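Local coordinates for sulfonate ABC transporter, periplasmic sulfonate-binding protein SsuA (Methylobacillus flagellatus, PDB 3UIF), which probably binds sulfonates or related sulfate esters in the periplasm and delivers them to an ABC transporter for uptake, at residues 131-136 with 169-174; 195-200 with 282-287. All blocks are in the same frame, centred on the assembly; numbering follows the deposited sequence.

Interaction 1. Residues 131-136 with 169-174; sequences ELAFSN and GFFSLF
Phe134 of helix 130-140 turns the edge of its ring onto the face of Phe171 in strand 169-172, an edge-to-face aromatic pair with ring centroids 5.0 Å apart and planes at 62°. The leading atom is Phe134 CD1, which stands over the Phe171 ring toward its rim, 3.5 Å from Phe171 CD1. Phe134 CB adds a CH-pi contact 3.9 Å from the centroid of the same ring. The helix backbone sets CB there, and CG trans to the backbone N (chi1 -176°) swings the ring so CD1 meets the same face. Helix 130-140 belongs to a beta-alpha-beta unit linking parallel strands 121-124 and 149-151; it packs on the five-stranded sheet in which 169-172 pairs with 121-124, and both phenylalanines also touch Leu124. Putting an alanine at Phe171 would probably leave the edge of Phe134 without the face it rests on and open a gap between helix and sheet. Contact is looser at Ala133, whose small CB stays 4.3 Å from Phe171 CE2 and lets the helix backbone come close to the ring. Farther round the helix, Ser135 is partly exposed, a polar residue suited to the side turned from this apolar layer.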
loop_
_atom_site.group_PDB
_atom_site.type_symbol
_atom_site.label_atom_id
_atom_site.label_comp_id
_atom_site.label_asym_id
_atom_site.label_seq_id
_atom_site.Cartn_x
_atom_site.Cartn_y
_atom_site.Cartn_z
ATOM N N GLU A 131 3.957 8.598 -6.684
ATOM C CA GLU A 131 4.661 9.245 -7.796
ATOM C C GLU A 131 4.579 8.375 -9.052
ATOM O O GLU A 131 4.533 8.880 -10.171
ATOM C CB GLU A 131 6.118 9.547 -7.443
ATOM C CG GLU A 131 6.821 10.388 -8.507
ATOM C CD GLU A 131 8.283 10.692 -8.203
ATOM O OE1 GLU A 131 9.017 9.800 -7.714
ATOM O OE2 GLU A 131 8.705 11.838 -8.472
ATOM N N LEU A 132 4.535 7.063 -8.846
ATOM C CA LEU A 132 4.360 6.106 -9.932
ATOM C C LEU A 132 3.030 6.318 -10.669
ATOM O O LEU A 132 2.998 6.372 -11.896
ATOM C CB LEU A 132 4.484 4.678 -9.399
ATOM C CG LEU A 132 4.158 3.564 -10.383
ATOM C CD1 LEU A 132 5.058 3.595 -11.621
ATOM C CD2 LEU A 132 4.227 2.220 -9.678
ATOM N N ALA A 133 1.947 6.454 -9.909
ATOM C CA ALA A 133 0.643 6.774 -10.482
ATOM C C ALA A 133 0.678 8.092 -11.250
ATOM O O ALA A 133 0.064 8.220 -12.306
ATOM C CB ALA A 133 -0.428 6.810 -9.407
ATOM N N PHE A 134 1.403 9.069 -10.722
ATOM C CA PHE A 134 1.517 10.345 -11.387
ATOM C C PHE A 134 2.249 10.160 -12.719
ATOM O O PHE A 134 1.790 10.631 -13.776
ATOM C CB PHE A 134 2.233 11.351 -10.493
ATOM C CG PHE A 134 2.318 12.735 -11.087
ATOM C CD1 PHE A 134 1.185 13.552 -11.161
ATOM C CD2 PHE A 134 3.530 13.225 -11.571
ATOM C CE1 PHE A 134 1.262 14.826 -11.688
ATOM C CE2 PHE A 134 3.611 14.504 -12.106
ATOM C CZ PHE A 134 2.476 15.304 -12.165
ATOM N N SER A 135 3.372 9.449 -12.656
ATOM C CA SER A 135 4.158 9.134 -13.833
ATOM C C SER A 135 3.335 8.386 -14.899
ATOM O O SER A 135 3.374 8.748 -16.083
ATOM C CB SER A 135 5.406 8.352 -13.438
ATOM O OG SER A 135 6.053 7.880 -14.597
ATOM N N ASN A 136 2.586 7.367 -14.467
ATOM C CA ASN A 136 1.648 6.657 -15.328
ATOM C C ASN A 136 0.670 7.578 -16.044
ATOM O O ASN A 136 0.491 7.508 -17.262
ATOM C CB ASN A 136 0.823 5.679 -14.498
ATOM C CG ASN A 136 1.627 4.500 -14.001
ATOM O OD1 ASN A 136 1.065 3.573 -13.443
ATOM N ND2 ASN A 136 2.942 4.539 -14.181
ATOM N N GLY A 169 -1.817 22.721 -8.844
ATOM C CA GLY A 169 -2.273 21.348 -8.698
ATOM C C GLY A 169 -1.557 20.624 -7.578
ATOM O O GLY A 169 -0.455 21.002 -7.180
ATOM N N PHE A 170 -2.178 19.561 -7.080
ATOM C CA PHE A 170 -1.641 18.822 -5.946
ATOM C C PHE A 170 -1.933 17.351 -6.159
ATOM O O PHE A 170 -3.076 16.954 -6.323
ATOM C CB PHE A 170 -2.268 19.365 -4.642
ATOM C CG PHE A 170 -1.928 18.587 -3.393
ATOM C CD1 PHE A 170 -0.609 18.322 -3.042
ATOM C CD2 PHE A 170 -2.939 18.159 -2.537
ATOM C CE1 PHE A 170 -0.308 17.629 -1.873
ATOM C CE2 PHE A 170 -2.640 17.469 -1.367
ATOM C CZ PHE A 170 -1.324 17.210 -1.031
ATOM N N PHE A 171 -0.892 16.538 -6.166
ATOM C CA PHE A 171 -1.078 15.110 -6.350
ATOM C C PHE A 171 -0.848 14.354 -5.047
ATOM O O PHE A 171 0.237 14.436 -4.461
ATOM C CB PHE A 171 -0.168 14.585 -7.456
ATOM C CG PHE A 171 -0.667 13.317 -8.081
ATOM C CD1 PHE A 171 -1.664 13.355 -9.053
ATOM C CD2 PHE A 171 -0.159 12.075 -7.677
ATOM C CE1 PHE A 171 -2.137 12.182 -9.617
ATOM C CE2 PHE A 171 -0.625 10.901 -8.248
ATOM C CZ PHE A 171 -1.614 10.953 -9.218
ATOM N N SER A 172 -1.868 13.630 -4.589
ATOM C CA SER A 172 -1.804 12.961 -3.284
ATOM C C SER A 172 -2.806 11.816 -3.150
ATOM O O SER A 172 -3.452 11.426 -4.123
ATOM C CB SER A 172 -2.041 13.986 -2.163
ATOM O OG SER A 172 -1.500 13.536 -0.923
ATOM N N LEU A 173 -2.935 11.295 -1.934
ATOM C CA LEU A 173 -3.875 10.218 -1.634
ATOM C C LEU A 173 -5.167 10.801 -1.088
ATOM O O LEU A 173 -5.448 11.973 -1.296
ATOM C CB LEU A 173 -3.266 9.254 -0.622
ATOM C CG LEU A 173 -1.847 8.726 -0.893
ATOM C CD1 LEU A 173 -1.481 7.693 0.168
ATOM C CD2 LEU A 173 -1.700 8.134 -2.286
ATOM N N PHE A 174 -5.934 9.989 -0.367
ATOM C CA PHE A 174 -7.275 10.372 0.122
ATOM C C PHE A 174 -7.321 11.611 1.021
ATOM O O PHE A 174 -8.394 12.163 1.264
ATOM C CB PHE A 174 -7.989 9.173 0.774
ATOM C CG PHE A 174 -7.417 8.759 2.114
ATOM C CD1 PHE A 174 -6.036 8.617 2.308
ATOM C CD2 PHE A 174 -8.259 8.488 3.178
ATOM C CE1 PHE A 174 -5.520 8.238 3.540
ATOM C CE2 PHE A 174 -7.754 8.098 4.412
ATOM C CZ PHE A 174 -6.388 7.977 4.599
#

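Interaction 2. Residues 195-200 with 282-287; sequences PVDWKL and YRKAVA
Lys284, reaching out from helix 276-291, brings its ammonium group to Asp197 and Trp198 in the short 3-10 turn 196-198. Its bond to the carboxylate is a loose salt bridge: Lys284 NZ lies 3.5 Å from Asp197 OD1, a weak hydrogen bond. Asp197 chi1 of 54° sets the carboxylate between backbone N and carbonyl carbon, where OD1 meets Lys284. The lysine chain, extended beyond CG, runs past the acid before ending, which leaves Lys284 CD 3.6 Å from Asp197 OD1. A long, flexible side chain suits this place, because it can span the distance from the helix with methylenes and put its charge only at the end.

The indole is served differently. Trp198 NE1 and Lys284 NZ are 3.8 Å apart, and since both are donors they are joined through a water. That water accepts from Trp198 NE1 at 3.1 Å, lying in the plane of the indole at its edge, and accepts a weak bond from Lys284 NZ at 3.2 Å. On one face of the indole sits Pro195 CD.

Backbone groups have their own partners. Trp198 N donates to Pro195 O at 3.1 Å and Lys199 N to Val196 O at 3.3 Å, the three-residue spacing of a 3-10 turn, while Asp197 O is hydrogen-bonded to His281 ND1 of the same helix as Lys284. Nearby, Lys199 NZ forms a salt bridge with Asp262, so the two lysines answer to different acids. The turn lies in the connection between strands 185-190 and 202-207, which belong to different sheets: one of the crossings between the lobes of this periplasmic binding-protein fold.

Across these segments, opposite charges and a shared water, not short direct hydrogen bonds, make the link, which would probably tolerate small shifts.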
loop_
_atom_site.group_PDB
_atom_site.type_symbol
_atom_site.label_atom_id
_atom_site.label_comp_id
_atom_site.label_asym_id
_atom_site.label_seq_id
_atom_site.Cartn_x
_atom_site.Cartn_y
_atom_site.Cartn_z
ATOM N N PRO A 195 -6.361 1.852 -14.494
ATOM C CA PRO A 195 -6.160 0.404 -14.330
ATOM C C PRO A 195 -5.806 0.052 -12.888
ATOM O O PRO A 195 -5.241 0.880 -12.152
ATOM C CB PRO A 195 -4.969 0.108 -15.226
ATOM C CG PRO A 195 -5.013 1.166 -16.269
ATOM C CD PRO A 195 -5.561 2.393 -15.607
ATOM N N VAL A 196 -6.137 -1.172 -12.496
ATOM C CA VAL A 196 -5.921 -1.654 -11.135
ATOM C C VAL A 196 -4.472 -1.508 -10.643
ATOM O O VAL A 196 -4.260 -1.230 -9.474
ATOM C CB VAL A 196 -6.398 -3.120 -10.984
ATOM C CG1 VAL A 196 -6.088 -3.650 -9.592
ATOM C CG2 VAL A 196 -7.893 -3.219 -11.258
ATOM N N ASP A 197 -3.492 -1.694 -11.531
ATOM C CA ASP A 197 -2.067 -1.609 -11.167
ATOM C C ASP A 197 -1.529 -0.213 -10.808
ATOM O O ASP A 197 -0.433 -0.104 -10.280
ATOM C CB ASP A 197 -1.174 -2.249 -12.241
ATOM C CG ASP A 197 -1.425 -1.695 -13.614
ATOM O OD1 ASP A 197 -0.514 -1.067 -14.214
ATOM O OD2 ASP A 197 -2.556 -1.886 -14.102
ATOM N N TRP A 198 -2.291 0.839 -11.092
ATOM C CA TRP A 198 -1.886 2.199 -10.718
ATOM C C TRP A 198 -2.116 2.476 -9.262
ATOM O O TRP A 198 -1.630 3.473 -8.726
ATOM C CB TRP A 198 -2.645 3.231 -11.521
ATOM C CG TRP A 198 -2.405 3.191 -13.006
ATOM C CD1 TRP A 198 -2.086 2.092 -13.796
ATOM C CD2 TRP A 198 -2.522 4.311 -13.943
ATOM N NE1 TRP A 198 -1.981 2.453 -15.114
ATOM C CE2 TRP A 198 -2.236 3.766 -15.271
ATOM C CE3 TRP A 198 -2.817 5.671 -13.816
ATOM C CZ2 TRP A 198 -2.247 4.556 -16.401
ATOM C CZ3 TRP A 198 -2.837 6.455 -14.976
ATOM C CH2 TRP A 198 -2.557 5.908 -16.233
ATOM N N LYS A 199 -2.872 1.603 -8.612
ATOM C CA LYS A 199 -3.144 1.715 -7.199
ATOM C C LYS A 199 -1.950 1.226 -6.393
ATOM O O LYS A 199 -1.161 0.414 -6.877
ATOM C CB LYS A 199 -4.364 0.879 -6.862
ATOM C CG LYS A 199 -5.687 1.598 -7.035
ATOM C CD LYS A 199 -6.790 0.572 -7.268
ATOM C CE LYS A 199 -8.091 1.236 -7.675
ATOM N NZ LYS A 199 -8.937 1.227 -6.463
ATOM N N LEU A 200 -1.832 1.713 -5.165
ATOM C CA LEU A 200 -0.747 1.290 -4.259
ATOM C C LEU A 200 -0.953 -0.132 -3.705
ATOM O O LEU A 200 -2.085 -0.567 -3.436
ATOM C CB LEU A 200 -0.564 2.303 -3.114
ATOM C CG LEU A 200 0.272 3.544 -3.455
ATOM C CD1 LEU A 200 0.117 3.965 -4.914
ATOM C CD2 LEU A 200 -0.034 4.708 -2.544
ATOM N N TYR A 282 4.167 -4.556 -10.091
ATOM C CA TYR A 282 5.523 -4.800 -9.581
ATOM C C TYR A 282 6.648 -4.579 -10.601
ATOM O O TYR A 282 7.660 -3.941 -10.283
ATOM C CB TYR A 282 5.612 -6.161 -8.898
ATOM C CG TYR A 282 5.132 -6.054 -7.479
ATOM C CD1 TYR A 282 6.024 -5.722 -6.456
ATOM C CD2 TYR A 282 3.779 -6.242 -7.154
ATOM C CE1 TYR A 282 5.590 -5.595 -5.149
ATOM C CE2 TYR A 282 3.337 -6.110 -5.847
ATOM C CZ TYR A 282 4.247 -5.780 -4.850
ATOM O OH TYR A 282 3.850 -5.643 -3.542
ATOM N N ARG A 283 6.452 -5.081 -11.814
ATOM C CA ARG A 283 7.288 -4.729 -12.950
ATOM C C ARG A 283 7.384 -3.198 -13.095
ATOM O O ARG A 283 8.475 -2.647 -13.232
ATOM C CB ARG A 283 6.753 -5.369 -14.249
ATOM C CG ARG A 283 7.541 -4.951 -15.493
ATOM C CD ARG A 283 6.929 -5.394 -16.835
ATOM N NE ARG A 283 5.792 -4.567 -17.298
ATOM C CZ ARG A 283 5.895 -3.366 -17.876
ATOM N NH1 ARG A 283 4.800 -2.723 -18.268
ATOM N NH2 ARG A 283 7.086 -2.799 -18.069
ATOM N N LYS A 284 6.247 -2.510 -13.055
ATOM C CA LYS A 284 6.242 -1.064 -13.256
ATOM C C LYS A 284 6.959 -0.342 -12.115
ATOM O O LYS A 284 7.809 0.533 -12.353
ATOM C CB LYS A 284 4.821 -0.548 -13.414
ATOM C CG LYS A 284 4.263 -0.701 -14.810
ATOM C CD LYS A 284 2.890 -0.060 -14.904
ATOM C CE LYS A 284 2.411 0.031 -16.348
ATOM N NZ LYS A 284 1.223 0.933 -16.459
ATOM N N ALA A 285 6.622 -0.739 -10.885
ATOM C CA ALA A 285 7.184 -0.152 -9.685
ATOM C C ALA A 285 8.694 -0.323 -9.595
ATOM O O ALA A 285 9.386 0.586 -9.142
ATOM C CB ALA A 285 6.508 -0.711 -8.441
ATOM N N VAL A 286 9.217 -1.470 -10.017
ATOM C CA VAL A 286 10.667 -1.681 -9.951
ATOM C C VAL A 286 11.387 -0.795 -10.967
ATOM O O VAL A 286 12.464 -0.276 -10.678
ATOM C CB VAL A 286 11.057 -3.168 -10.069
ATOM C CG1 VAL A 286 12.552 -3.334 -10.273
ATOM C CG2 VAL A 286 10.632 -3.908 -8.811
ATOM N N ALA A 287 10.773 -0.598 -12.135
ATOM C CA ALA A 287 11.322 0.280 -13.182
ATOM C C ALA A 287 11.360 1.722 -12.710
ATOM O O ALA A 287 12.367 2.415 -12.928
ATOM C CB ALA A 287 10.535 0.168 -14.481
HETATM O O HOH W 1 -1.726 0.632 -17.652
#

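In the fold
Both segments of interaction 1 precede those of interaction 2 in sequence, and the centres lie about 13 Å apart. Helix 130-140 connects them: one side packs on the five-stranded sheet in interaction 1, while Leu132 CD2 comes within 3.8 Å of Ala285 CA and Asn136 OD1 within 3.5 Å of Trp198 CD1. Interaction 1 lies inside one lobe, helix and strand sharing one sheet-and-helix layer, whereas interaction 2 joins the interlobe connection at 195-200 to helix 276-291, which also packs against helix 77-85 beside the other lobe. Together they carry packing from the core of one lobe to the crossing region, where lobes of such binding proteins commonly move as ligand is captured.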